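Local coordinates for protein 11R-lipoxygenase (PDB 3VF1) that probably catalyses the calcium-dependent insertion of molecular oxygen into a polyunsaturated fatty acid, using a single non-heme iron, at residues Ile390-Leu394 and Arg395-Met399; Val566-Phe569 and Thr570-Gln574; Cys573-Ala577 and Val578-Gln582; Thr634-Pro637 and Thr638-Phe641. All coordinates share one frame; numbering follows the deposited sequence.

In the fold
From the N terminus, contact 1 comes first, at the middle of the long helix 369-410, where it supplies two histidines to the iron. Contacts 2 and 3 follow one another down helix 557-579 and share Cys573 and Gln574; contact 3 reaches the end of that helix and adds a third histidine and an asparagine. Contact 4 lies in the loop after helix 619-632. Each joins residues a few positions apart, so none closes a long loop, and contact 1, the 2-3 pair and contact 4 succeed each other without crossing. The iron and packing such as Cys396 on Gln574 tie the two helices together, while Phe580 on Ile635 connects contact 3 to contact 4.

Contact 1 of 4, residues Ile390-Leu394 and Arg395-Met399; sequences ITHLL and RCHLM. With FE2 (Fe (II) ion), chain E.
His392 lays one ring face beneath the CD2 edge of His397 in an offset edge-to-face pair, the planes 79° apart. Their NE2 atoms come within 3.1 Å of each other, yet they share no proton: both donate to the iron(II) ion, at 2.3 Å for His392 NE2 and 2.2 Å for His397 NE2. His392 swings CG away from its own backbone N (chi1 179°), whereas His397 keeps CG beside it, and the two rings thereby converge on one metal. They lie five positions apart, a spacing served by the wider pi-type turns here: Arg395 N bonds Ile390 O (2.9 Å) and Leu398 N bonds Leu393 O (2.9 Å), both i to i+5. Such a widened iron-binding helix is a hallmark of lipoxygenases. Leucine suits position 393 because its CD2 methyl lies over one face of the His397 ring, an apolar cover that does not compete for the metal. Away from the iron, Leu394 CD1 packs against Leu398 CB at 4.2 Å, and Ile390 CG2 covers the aliphatic CD of Arg395. The whole contact lies on helix 369-410, buried among other helices: helix 557-579 brings Val578 against His392, helix 428-438 places Ile431 on His397, and helix 456-465 covers Ile390 and Leu394.

Contact 2 of 4, residues Val566-Phe569 and Thr570-Gln574; sequences VVVF and TCSCQ
Phe569 sends its ring along the helix over the next turn, onto Cys573 and Gln574. Its CB leaves the backbone with CG opposite the main-chain N (chi1 177°), which carries the ring toward the C-terminal end of the helix; CB, CG and CD2 lie against Thr570 N. Along one rim CD1 and then CE1 meet Cys573 CB, the latter at 3.8 Å, and this methylene stands over the ring face as a CH-pi contact, 4.1 Å from the centroid. CZ, at the tip, still touches Cys573 CB. Cys573 SG lies more obliquely, 4.9 Å from the same centroid, in a sulfur-aromatic contact. On the other rim CE2 touches Gln574 OE1 at 3.9 Å; that amide oxygen has its hydrogen bond with Tyr492. A flat, apolar phenylalanine suits a place whose main neighbours are the Cys573 methylene and, from helix 491-514, the ring of Trp500 set edge-to-face. The segment belongs to the iron-bearing helix 557-579 of the lipoxygenase fold, which changes here from alpha to wider pi-type turns: Gln574 N donates to Phe569 O five residues back (3.0 Å, 165°). Around this change two hydroxyls fold back on the backbone. Thr570 OG1 sits beside its own N, and both reach Val566 O from opposite faces of the carbonyl plane, OG1 at 2.9 Å. Ser572 OG turns in between N and C (chi1 60°) to donate to Val568 O at 2.6 Å. Such small beta-hydroxyl residues suit a buried helix because each satisfies itself locally. Val567 CG1 and Cys571 SG pack at 4.0 Å, on the side facing Thr403 and Met400 of helix 369-410.

Contact 3 of 4, residues Cys573-Ala577 and Val578-Gln582; sequences CQHAA and VNFSQ. With FE2 (Fe (II) ion), chain E.
His575 and Asn579 run side by side, one helical turn apart, to the same iron(II) ion, which His575 NE2 binds at 2.2 Å and Asn579 OD1 at 2.3 Å. This is the tight part of the contact. Asn579 CB stands over one face of the His575 ring, 3.8 Å from its centroid, and the amide plane is inclined 35° to the ring. Both side chains extend CG opposite their backbone N (chi1 177° for His575), the shape that lets both tips reach the metal. Asn579 ND2 bonds to Leu632 O, which probably helps hold the amide with its oxygen toward the iron. Val578 fills the buried flank, its branched methyls lying against Gln574 O, and on helix 369-410 it touches Thr391 and His392. The contact is looser around Phe580, which is partly exposed; its CD2 meets the small Ala576, CB at 4.2 Å, while Asn579 ND2 sits above the centre of its ring. Here the helix gives out: Phe580 N bonds Ala576 O at 3.2 Å, Asn579 N reaches the same oxygen only weakly, and a type I turn runs from Asn579 to Gln582. Ser581 OG, which also bonds Ser265, donates to Ala577 O at 2.6 Å, and Gln582 NE2 folds back to Asn579 O. His392, His397, the terminal carboxylate of Ile698 and a water 2.4 Å from the iron complete the lipoxygenase ligand set. Amide and imidazoles are neutral donors, so the carboxylate is the one protein ligand expected to be negative, probably leaving a net positive centre.

Contact 4 of 4, residues Thr634-Pro637 and Thr638-Phe641; sequences TIYP and TEKF
Glu639 folds its carboxylate back over the turn and takes the backbone N-H of Tyr636, OE1 to N 3.0 Å with an angle of 149° at the hydrogen. The donor meets OE1 on its anti side, somewhat out of the carboxylate plane, and the bend at chi2 (72°) brings the group round. In return Glu639 N donates to Tyr636 O at 3.0 Å, closing a type I beta turn from Tyr636 to Glu639. Proline suits the second position of that turn, since its ring already fixes phi near the required value, and Pro637 has no N-H to satisfy. Further out, Ile635 CG2 packs both on Glu639 CB, at 4.0 Å, and on Phe641 CZ, at 4.0 Å, crossing each side chain at about a right angle. The Tyr636 ring turns its edge to Glu639 OE1 and receives Thr634 CG2 over one face, while its hydroxyl bonds Thr200. Ile635 also touches Phe580, linking this partly exposed loop to the end of the iron-bearing helix. Because one residue supplies both the acceptor carboxylate and the donor N-H, Glu639 ties the turn at two points; a charged carboxylate, as is likely at this surface, would strengthen the Tyr636 N-H bond.

Contact 1 of 4, residues Ile390-Leu394 and Arg395-Met399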
loop_
_atom_site.group_PDB
_atom_site.type_symbol
_atom_site.label_atom_id
_atom_site.label_comp_id
_atom_site.label_asym_id
_atom_site.label_seq_id
_atom_site.Cartn_x
_atom_site.Cartn_y
_atom_site.Cartn_z
ATOM N N ILE A 390 -12.024 2.406 -0.762
ATOM C CA ILE A 390 -11.434 3.730 -0.948
ATOM C C ILE A 390 -10.103 3.888 -0.219
ATOM O O ILE A 390 -9.085 4.205 -0.836
ATOM C CB ILE A 390 -12.399 4.847 -0.498
ATOM C CG1 ILE A 390 -13.600 4.908 -1.445
ATOM C CG2 ILE A 390 -11.684 6.191 -0.464
ATOM C CD1 ILE A 390 -14.644 5.937 -1.061
ATOM N N THR A 391 -10.110 3.668 1.091
ATOM C CA THR A 391 -8.916 3.882 1.901
ATOM C C THR A 391 -7.797 2.911 1.541
ATOM O O THR A 391 -6.629 3.293 1.490
ATOM C CB THR A 391 -9.218 3.747 3.401
ATOM O OG1 THR A 391 -10.245 4.676 3.767
ATOM C CG2 THR A 391 -7.965 4.016 4.227
ATOM N N HIS A 392 -8.151 1.655 1.293
ATOM C CA HIS A 392 -7.143 0.634 1.029
ATOM C C HIS A 392 -6.868 0.446 -0.457
ATOM O O HIS A 392 -5.808 0.824 -0.945
ATOM C CB HIS A 392 -7.545 -0.701 1.654
ATOM C CG HIS A 392 -6.562 -1.802 1.405
ATOM N ND1 HIS A 392 -6.935 -3.046 0.946
ATOM C CD2 HIS A 392 -5.214 -1.842 1.544
ATOM C CE1 HIS A 392 -5.863 -3.807 0.817
ATOM N NE2 HIS A 392 -4.805 -3.100 1.172
ATOM N N LEU A 393 -7.819 -0.134 -1.179
ATOM C CA LEU A 393 -7.591 -0.491 -2.578
ATOM C C LEU A 393 -7.312 0.723 -3.465
ATOM O O LEU A 393 -6.271 0.790 -4.113
ATOM C CB LEU A 393 -8.771 -1.299 -3.124
ATOM C CG LEU A 393 -8.889 -2.712 -2.543
ATOM C CD1 LEU A 393 -10.138 -3.415 -3.057
ATOM C CD2 LEU A 393 -7.649 -3.533 -2.865
ATOM N N LEU A 394 -8.229 1.682 -3.496
ATOM C CA LEU A 394 -8.061 2.840 -4.371
ATOM C C LEU A 394 -6.877 3.713 -3.966
ATOM O O LEU A 394 -5.935 3.894 -4.739
ATOM C CB LEU A 394 -9.328 3.696 -4.396
ATOM C CG LEU A 394 -9.182 4.990 -5.205
ATOM C CD1 LEU A 394 -8.830 4.680 -6.655
ATOM C CD2 LEU A 394 -10.445 5.835 -5.130
ATOM N N ARG A 395 -6.925 4.250 -2.752
ATOM C CA ARG A 395 -5.994 5.297 -2.347
ATOM C C ARG A 395 -4.576 4.799 -2.058
ATOM O O ARG A 395 -3.657 5.604 -1.908
ATOM C CB ARG A 395 -6.552 6.061 -1.143
ATOM C CG ARG A 395 -7.732 6.955 -1.489
ATOM C CD ARG A 395 -8.191 7.785 -0.299
ATOM N NE ARG A 395 -7.161 8.712 0.165
ATOM C CZ ARG A 395 -6.900 9.893 -0.391
ATOM N NH1 ARG A 395 -7.584 10.309 -1.451
ATOM N NH2 ARG A 395 -5.944 10.662 0.111
ATOM N N CYS A 396 -4.393 3.485 -1.977
ATOM C CA CYS A 396 -3.055 2.918 -1.820
ATOM C C CYS A 396 -2.648 2.109 -3.048
ATOM O O CYS A 396 -1.715 2.479 -3.761
ATOM C CB CYS A 396 -2.962 2.039 -0.567
ATOM S SG CYS A 396 -3.006 2.937 1.002
ATOM N N HIS A 397 -3.348 1.007 -3.290
ATOM C CA HIS A 397 -2.988 0.102 -4.376
ATOM C C HIS A 397 -3.059 0.777 -5.748
ATOM O O HIS A 397 -2.052 0.871 -6.449
ATOM C CB HIS A 397 -3.878 -1.146 -4.355
ATOM C CG HIS A 397 -3.503 -2.140 -3.300
ATOM N ND1 HIS A 397 -2.983 -3.381 -3.599
ATOM C CD2 HIS A 397 -3.567 -2.075 -1.948
ATOM C CE1 HIS A 397 -2.746 -4.039 -2.478
ATOM N NE2 HIS A 397 -3.091 -3.269 -1.463
ATOM N N LEU A 398 -4.243 1.246 -6.128
ATOM C CA LEU A 398 -4.462 1.752 -7.481
ATOM C C LEU A 398 -3.815 3.116 -7.737
ATOM O O LEU A 398 -3.297 3.361 -8.825
ATOM C CB LEU A 398 -5.961 1.817 -7.786
ATOM C CG LEU A 398 -6.704 0.480 -7.688
ATOM C CD1 LEU A 398 -8.148 0.633 -8.142
ATOM C CD2 LEU A 398 -6.003 -0.602 -8.496
ATOM N N MET A 399 -3.840 4.000 -6.746
ATOM C CA MET A 399 -3.296 5.347 -6.920
ATOM C C MET A 399 -1.769 5.359 -6.999
ATOM O O MET A 399 -1.179 6.309 -7.514
ATOM C CB MET A 399 -3.767 6.265 -5.788
ATOM C CG MET A 399 -5.195 6.774 -5.955
ATOM S SD MET A 399 -5.371 7.946 -7.319
ATOM C CE MET A 399 -4.520 9.381 -6.664
HETATM FE FE FE2 E . -2.884 -4.133 0.504
HETATM O O HOH W 1 -3.762 -6.265 0.941
#

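Contact 2 of 4, residues Val566-Phe569 and Thr570-Gln574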
loop_
_atom_site.group_PDB
_atom_site.type_symbol
_atom_site.label_atom_id
_atom_site.label_comp_id
_atom_site.label_asym_id
_atom_site.label_seq_id
_atom_site.Cartn_x
_atom_site.Cartn_y
_atom_site.Cartn_z
ATOM N N VAL A 566 5.397 11.691 -0.975
ATOM C CA VAL A 566 4.050 11.137 -1.025
ATOM C C VAL A 566 4.076 9.670 -1.438
ATOM O O VAL A 566 3.400 8.838 -0.837
ATOM C CB VAL A 566 3.157 11.920 -2.013
ATOM C CG1 VAL A 566 1.920 11.110 -2.384
ATOM C CG2 VAL A 566 2.761 13.265 -1.423
ATOM N N VAL A 567 4.860 9.358 -2.464
ATOM C CA VAL A 567 4.917 8.001 -2.995
ATOM C C VAL A 567 5.520 7.031 -1.982
ATOM O O VAL A 567 4.953 5.974 -1.709
ATOM C CB VAL A 567 5.738 7.940 -4.298
ATOM C CG1 VAL A 567 5.877 6.500 -4.776
ATOM C CG2 VAL A 567 5.091 8.794 -5.373
ATOM N N VAL A 568 6.673 7.392 -1.430
ATOM C CA VAL A 568 7.367 6.528 -0.481
ATOM C C VAL A 568 6.525 6.307 0.773
ATOM O O VAL A 568 6.469 5.200 1.311
ATOM C CB VAL A 568 8.734 7.121 -0.075
ATOM C CG1 VAL A 568 9.366 6.298 1.042
ATOM C CG2 VAL A 568 9.661 7.190 -1.276
ATOM N N PHE A 569 5.867 7.366 1.234
ATOM C CA PHE A 569 5.052 7.291 2.440
ATOM C C PHE A 569 3.818 6.419 2.230
ATOM O O PHE A 569 3.454 5.632 3.099
ATOM C CB PHE A 569 4.621 8.689 2.879
ATOM C CG PHE A 569 3.708 8.693 4.069
ATOM C CD1 PHE A 569 4.225 8.728 5.355
ATOM C CD2 PHE A 569 2.334 8.657 3.905
ATOM C CE1 PHE A 569 3.389 8.728 6.453
ATOM C CE2 PHE A 569 1.491 8.658 5.003
ATOM C CZ PHE A 569 2.019 8.694 6.276
ATOM N N THR A 570 3.178 6.562 1.074
ATOM C CA THR A 570 1.947 5.835 0.783
ATOM C C THR A 570 2.212 4.353 0.525
ATOM O O THR A 570 1.427 3.494 0.932
ATOM C CB THR A 570 1.212 6.431 -0.433
ATOM O OG1 THR A 570 0.813 7.774 -0.140
ATOM C CG2 THR A 570 -0.021 5.608 -0.778
ATOM N N CYS A 571 3.316 4.055 -0.153
ATOM C CA CYS A 571 3.652 2.676 -0.488
ATOM C C CYS A 571 4.114 1.891 0.739
ATOM O O CYS A 571 4.007 0.663 0.773
ATOM C CB CYS A 571 4.740 2.634 -1.561
ATOM S SG CYS A 571 4.221 3.234 -3.183
ATOM N N SER A 572 4.626 2.597 1.741
ATOM C CA SER A 572 5.140 1.944 2.940
ATOM C C SER A 572 4.219 2.126 4.147
ATOM O O SER A 572 3.541 1.186 4.562
ATOM C CB SER A 572 6.551 2.450 3.266
ATOM O OG SER A 572 6.566 3.850 3.486
ATOM N N CYS A 573 4.195 3.334 4.700
ATOM C CA CYS A 573 3.498 3.594 5.958
ATOM C C CYS A 573 1.976 3.521 5.830
ATOM O O CYS A 573 1.330 2.736 6.525
ATOM C CB CYS A 573 3.907 4.960 6.510
ATOM S SG CYS A 573 5.647 5.075 6.953
ATOM N N GLN A 574 1.408 4.339 4.951
ATOM C CA GLN A 574 -0.041 4.410 4.817
ATOM C C GLN A 574 -0.633 3.029 4.572
ATOM O O GLN A 574 -1.574 2.624 5.253
ATOM C CB GLN A 574 -0.438 5.352 3.681
ATOM C CG GLN A 574 -1.939 5.592 3.573
ATOM C CD GLN A 574 -2.517 6.303 4.787
ATOM O OE1 GLN A 574 -1.796 6.649 5.723
ATOM N NE2 GLN A 574 -3.825 6.524 4.774
#

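Contact 3 of 4, residues Cys573-Ala577 and Val578-Gln582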
loop_
_atom_site.group_PDB
_atom_site.type_symbol
_atom_site.label_atom_id
_atom_site.label_comp_id
_atom_site.label_asym_id
_atom_site.label_seq_id
_atom_site.Cartn_x
_atom_site.Cartn_y
_atom_site.Cartn_z
ATOM N N CYS A 573 4.195 3.334 4.700
ATOM C CA CYS A 573 3.498 3.594 5.958
ATOM C C CYS A 573 1.976 3.521 5.830
ATOM O O CYS A 573 1.330 2.736 6.525
ATOM C CB CYS A 573 3.907 4.960 6.510
ATOM S SG CYS A 573 5.647 5.075 6.953
ATOM N N GLN A 574 1.408 4.339 4.951
ATOM C CA GLN A 574 -0.041 4.410 4.817
ATOM C C GLN A 574 -0.633 3.029 4.572
ATOM O O GLN A 574 -1.574 2.624 5.253
ATOM C CB GLN A 574 -0.438 5.352 3.681
ATOM C CG GLN A 574 -1.939 5.592 3.573
ATOM C CD GLN A 574 -2.517 6.303 4.787
ATOM O OE1 GLN A 574 -1.796 6.649 5.723
ATOM N NE2 GLN A 574 -3.825 6.524 4.774
ATOM N N HIS A 575 -0.084 2.305 3.603
ATOM C CA HIS A 575 -0.583 0.971 3.296
ATOM C C HIS A 575 -0.507 0.071 4.521
ATOM O O HIS A 575 -1.431 -0.688 4.800
ATOM C CB HIS A 575 0.198 0.337 2.146
ATOM C CG HIS A 575 -0.236 -1.060 1.832
ATOM N ND1 HIS A 575 0.491 -2.169 2.211
ATOM C CD2 HIS A 575 -1.334 -1.531 1.194
ATOM C CE1 HIS A 575 -0.134 -3.260 1.809
ATOM N NE2 HIS A 575 -1.245 -2.902 1.189
ATOM N N ALA A 576 0.596 0.160 5.254
ATOM C CA ALA A 576 0.789 -0.666 6.438
ATOM C C ALA A 576 -0.275 -0.370 7.487
ATOM O O ALA A 576 -0.809 -1.282 8.119
ATOM C CB ALA A 576 2.178 -0.443 7.023
ATOM N N ALA A 577 -0.580 0.910 7.666
ATOM C CA ALA A 577 -1.508 1.341 8.706
ATOM C C ALA A 577 -2.928 0.852 8.442
ATOM O O ALA A 577 -3.649 0.488 9.370
ATOM C CB ALA A 577 -1.486 2.858 8.832
ATOM N N VAL A 578 -3.324 0.840 7.173
ATOM C CA VAL A 578 -4.689 0.485 6.804
ATOM C C VAL A 578 -4.809 -0.947 6.284
ATOM O O VAL A 578 -5.895 -1.377 5.907
ATOM C CB VAL A 578 -5.241 1.433 5.722
ATOM C CG1 VAL A 578 -4.961 2.886 6.091
ATOM C CG2 VAL A 578 -4.643 1.101 4.362
ATOM N N ASN A 579 -3.702 -1.682 6.257
ATOM C CA ASN A 579 -3.709 -3.040 5.719
ATOM C C ASN A 579 -3.437 -4.104 6.783
ATOM O O ASN A 579 -4.260 -4.989 7.008
ATOM C CB ASN A 579 -2.691 -3.163 4.582
ATOM C CG ASN A 579 -2.829 -4.462 3.807
ATOM O OD1 ASN A 579 -3.365 -4.486 2.695
ATOM N ND2 ASN A 579 -2.333 -5.547 4.384
ATOM N N PHE A 580 -2.286 -4.015 7.440
ATOM C CA PHE A 580 -1.870 -5.050 8.384
ATOM C C PHE A 580 -2.548 -4.908 9.743
ATOM O O PHE A 580 -2.346 -5.734 10.634
ATOM C CB PHE A 580 -0.347 -5.050 8.538
ATOM C CG PHE A 580 0.378 -5.397 7.272
ATOM C CD1 PHE A 580 0.435 -6.707 6.830
ATOM C CD2 PHE A 580 0.992 -4.413 6.520
ATOM C CE1 PHE A 580 1.094 -7.029 5.660
ATOM C CE2 PHE A 580 1.653 -4.727 5.349
ATOM C CZ PHE A 580 1.703 -6.038 4.918
ATOM N N SER A 581 -3.354 -3.863 9.892
ATOM C CA SER A 581 -4.147 -3.668 11.099
ATOM C C SER A 581 -5.532 -4.294 10.945
ATOM O O SER A 581 -6.367 -4.200 11.846
ATOM C CB SER A 581 -4.296 -2.177 11.386
ATOM O OG SER A 581 -4.937 -1.522 10.304
ATOM N N GLN A 582 -5.766 -4.938 9.806
ATOM C CA GLN A 582 -7.098 -5.427 9.459
ATOM C C GLN A 582 -7.575 -6.600 10.311
ATOM O O GLN A 582 -8.777 -6.808 10.454
ATOM C CB GLN A 582 -7.152 -5.817 7.981
ATOM C CG GLN A 582 -7.360 -4.644 7.045
ATOM C CD GLN A 582 -7.494 -5.076 5.600
ATOM O OE1 GLN A 582 -8.556 -4.940 4.995
ATOM N NE2 GLN A 582 -6.412 -5.598 5.038
HETATM FE FE FE2 E . -2.884 -4.133 0.504
HETATM O O HOH W 1 -3.762 -6.265 0.941
#

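Contact 4 of 4, residues Thr634-Pro637 and Thr638-Phe641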
loop_
_atom_site.group_PDB
_atom_site.type_symbol
_atom_site.label_atom_id
_atom_site.label_comp_id
_atom_site.label_asym_id
_atom_site.label_seq_id
_atom_site.Cartn_x
_atom_site.Cartn_y
_atom_site.Cartn_z
ATOM N N THR A 634 -0.736 -11.118 4.940
ATOM C CA THR A 634 0.360 -12.067 4.775
ATOM C C THR A 634 1.704 -11.350 4.691
ATOM O O THR A 634 1.909 -10.494 3.831
ATOM C CB THR A 634 0.184 -12.916 3.500
ATOM O OG1 THR A 634 -1.005 -13.708 3.604
ATOM C CG2 THR A 634 1.380 -13.837 3.299
ATOM N N ILE A 635 2.613 -11.710 5.592
ATOM C CA ILE A 635 3.978 -11.197 5.561
ATOM C C ILE A 635 4.965 -12.349 5.418
ATOM O O ILE A 635 5.110 -13.169 6.325
ATOM C CB ILE A 635 4.320 -10.403 6.835
ATOM C CG1 ILE A 635 3.548 -9.082 6.861
ATOM C CG2 ILE A 635 5.818 -10.134 6.906
ATOM C CD1 ILE A 635 3.779 -8.261 8.115
ATOM N N TYR A 636 5.642 -12.409 4.277
ATOM C CA TYR A 636 6.612 -13.466 4.026
ATOM C C TYR A 636 7.913 -13.200 4.779
ATOM O O TYR A 636 8.254 -12.048 5.047
ATOM C CB TYR A 636 6.877 -13.595 2.526
ATOM C CG TYR A 636 5.667 -14.059 1.749
ATOM C CD1 TYR A 636 5.241 -15.379 1.818
ATOM C CD2 TYR A 636 4.948 -13.178 0.951
ATOM C CE1 TYR A 636 4.134 -15.812 1.113
ATOM C CE2 TYR A 636 3.838 -13.601 0.240
ATOM C CZ TYR A 636 3.437 -14.920 0.326
ATOM O OH TYR A 636 2.333 -15.354 -0.374
ATOM N N PRO A 637 8.644 -14.271 5.128
ATOM C CA PRO A 637 9.889 -14.144 5.899
ATOM C C PRO A 637 10.951 -13.304 5.192
ATOM O O PRO A 637 11.882 -12.825 5.837
ATOM C CB PRO A 637 10.369 -15.595 6.032
ATOM C CG PRO A 637 9.153 -16.428 5.825
ATOM C CD PRO A 637 8.319 -15.678 4.839
ATOM N N THR A 638 10.809 -13.132 3.882
ATOM C CA THR A 638 11.789 -12.392 3.094
ATOM C C THR A 638 11.507 -10.892 3.094
ATOM O O THR A 638 12.372 -10.096 2.732
ATOM C CB THR A 638 11.802 -12.873 1.632
ATOM O OG1 THR A 638 10.580 -12.492 0.989
ATOM C CG2 THR A 638 11.964 -14.386 1.564
ATOM N N GLU A 639 10.297 -10.512 3.497
ATOM C CA GLU A 639 9.872 -9.115 3.451
ATOM C C GLU A 639 10.932 -8.181 4.025
ATOM O O GLU A 639 11.565 -8.489 5.037
ATOM C CB GLU A 639 8.560 -8.924 4.215
ATOM C CG GLU A 639 7.488 -8.187 3.431
ATOM C CD GLU A 639 6.898 -9.032 2.315
ATOM O OE1 GLU A 639 6.077 -9.927 2.615
ATOM O OE2 GLU A 639 7.257 -8.804 1.139
ATOM N N LYS A 640 11.115 -7.040 3.368
ATOM C CA LYS A 640 12.056 -6.024 3.824
ATOM C C LYS A 640 11.288 -4.814 4.339
ATOM O O LYS A 640 10.506 -4.208 3.608
ATOM C CB LYS A 640 12.987 -5.609 2.682
ATOM C CG LYS A 640 13.847 -6.745 2.149
ATOM C CD LYS A 640 14.879 -7.192 3.175
ATOM C CE LYS A 640 15.348 -8.616 2.921
ATOM N NZ LYS A 640 15.823 -8.831 1.527
ATOM N N PHE A 641 11.519 -4.467 5.600
ATOM C CA PHE A 641 10.760 -3.408 6.250
ATOM C C PHE A 641 11.408 -2.039 6.062
ATOM O O PHE A 641 12.526 -1.933 5.560
ATOM C CB PHE A 641 10.564 -3.735 7.731
ATOM C CG PHE A 641 9.749 -4.976 7.963
ATOM C CD1 PHE A 641 8.378 -4.961 7.772
ATOM C CD2 PHE A 641 10.353 -6.158 8.356
ATOM C CE1 PHE A 641 7.622 -6.098 7.974
ATOM C CE2 PHE A 641 9.601 -7.302 8.560
ATOM C CZ PHE A 641 8.235 -7.270 8.368
#